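PDB 3KZG: arginine 3rd transport system periplasmic binding protein from Legionella pneumophila subsp. pneumophila str. Philadelphia 1, which probably binds arginine in the periplasm and delivers it to a membrane transport system. Local coordinates for residues A[47-51]-A[62-66]. Residues are numbered along the deposited sequence; the frame is centred on the assembly and turned at random.
Sequences FEAYI and REVDL
Apolar packing between Y50 and V64 forms the inner part of this contact. The CG1 methyl of V64 lies 3.8 Å from CE2 of Y50 and 3.6 Å from its OH, approaching the ring obliquely. A tyrosine suits this place because its long flat ring spans the gap from the strand to the loop while its hydroxyl ends among polar groups; the ring also touches L55 and A58 of helix 55-60. Compact and branched, V64 is buried between Y50, L59 of that helix and T6 of strand 4-13. CB of E48 packs on the same methyl, 4.1 Å from V64 CG1.

The topology is a beta-alpha-beta crossover of the kind that builds the lobes of periplasmic binding proteins: strands 44-50 and 66-67 both run parallel to strand 4-13, and helix 55-60 links them. At R62, whose phi is positive, a Schellman motif ends the helix and turns the chain into the loop.

Polar contacts lie toward the outside. The Y50 hydroxyl can give a weak hydrogen bond to OE1 of E63 (OH to OE1 3.4 Å), at the ring edge, though its one proton has another acceptor within reach. The carboxylate plane is turned 80° from the ring; a glutamate suits this exposed position. E48's flexible chain, CG anti to the backbone N (chi1 -168°) and bent at chi2, brings OE1 to 3.1 Å from Y50 OH. The two acids, if both charged, would probably repel mildly across the hydroxyl.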
# COMPACT_ATOMS: atom_id res chain seq x y z
N PHE A 47 2.33 5.22 34.41
CA PHE A 47 2.09 6.64 34.19
C PHE A 47 1.86 7.45 35.45
O PHE A 47 1.33 6.95 36.44
CB PHE A 47 0.88 6.82 33.28
CG PHE A 47 1.08 6.32 31.88
CD1 PHE A 47 1.78 7.08 30.95
CD2 PHE A 47 0.56 5.09 31.49
CE1 PHE A 47 1.96 6.61 29.65
CE2 PHE A 47 0.74 4.63 30.19
CZ PHE A 47 1.44 5.39 29.27
N GLU A 48 2.24 8.72 35.41
CA GLU A 48 2.04 9.60 36.54
C GLU A 48 1.52 10.93 36.00
O GLU A 48 2.24 11.66 35.32
CB GLU A 48 3.36 9.79 37.29
CG GLU A 48 3.19 10.46 38.64
CD GLU A 48 4.02 9.80 39.71
OE1 GLU A 48 5.27 9.87 39.63
OE2 GLU A 48 3.43 9.21 40.64
N ALA A 49 0.26 11.22 36.30
CA ALA A 49 -0.40 12.44 35.84
C ALA A 49 -0.16 13.66 36.71
O ALA A 49 -0.34 13.61 37.93
CB ALA A 49 -1.89 12.19 35.69
N TYR A 50 0.22 14.76 36.08
CA TYR A 50 0.47 16.02 36.75
C TYR A 50 -0.30 17.07 35.99
O TYR A 50 -0.75 16.82 34.88
CB TYR A 50 1.95 16.40 36.67
CG TYR A 50 2.90 15.46 37.34
CD1 TYR A 50 3.41 15.74 38.61
CD2 TYR A 50 3.32 14.29 36.71
CE1 TYR A 50 4.31 14.89 39.23
CE2 TYR A 50 4.22 13.43 37.32
CZ TYR A 50 4.71 13.74 38.58
OH TYR A 50 5.60 12.89 39.19
N ILE A 51 -0.46 18.24 36.59
CA ILE A 51 -1.11 19.33 35.89
C ILE A 51 -0.02 19.70 34.88
O ILE A 51 1.15 19.82 35.26
CB ILE A 51 -1.40 20.51 36.83
CG1 ILE A 51 -2.47 20.11 37.84
CG2 ILE A 51 -1.84 21.72 36.03
CD1 ILE A 51 -2.84 21.22 38.80
N ARG A 62 13.53 14.25 38.50
CA ARG A 62 13.58 12.81 38.32
C ARG A 62 12.42 12.07 38.98
O ARG A 62 12.56 10.89 39.34
CB ARG A 62 14.91 12.25 38.83
CG ARG A 62 16.07 12.33 37.82
CD ARG A 62 16.41 13.76 37.41
NE ARG A 62 17.57 13.78 36.52
CZ ARG A 62 18.04 14.87 35.92
NH1 ARG A 62 17.46 16.05 36.10
NH2 ARG A 62 19.10 14.78 35.13
N GLU A 63 11.29 12.74 39.14
CA GLU A 63 10.11 12.11 39.72
C GLU A 63 9.61 11.10 38.69
O GLU A 63 8.94 10.12 39.02
CB GLU A 63 9.01 13.15 39.98
CG GLU A 63 9.36 14.21 41.02
CD GLU A 63 8.22 15.18 41.27
OE1 GLU A 63 7.10 14.73 41.59
OE2 GLU A 63 8.43 16.41 41.13
N VAL A 64 9.95 11.36 37.43
CA VAL A 64 9.58 10.50 36.32
C VAL A 64 10.77 10.38 35.36
O VAL A 64 11.62 11.26 35.30
CB VAL A 64 8.39 11.08 35.54
CG1 VAL A 64 7.18 11.18 36.46
CG2 VAL A 64 8.75 12.43 34.97
N ASP A 65 10.81 9.28 34.62
CA ASP A 65 11.91 9.06 33.68
C ASP A 65 11.73 9.81 32.37
O ASP A 65 12.69 10.31 31.78
CB ASP A 65 12.04 7.57 33.39
CG ASP A 65 12.33 6.77 34.63
OD1 ASP A 65 13.33 7.10 35.30
OD2 ASP A 65 11.57 5.83 34.94
N LEU A 66 10.48 9.90 31.92
CA LEU A 66 10.15 10.56 30.67
C LEU A 66 8.83 11.31 30.80
O LEU A 66 8.09 11.12 31.76
CB LEU A 66 10.03 9.52 29.55
CG LEU A 66 11.27 8.67 29.26
CD1 LEU A 66 10.89 7.49 28.39
CD2 LEU A 66 12.34 9.54 28.59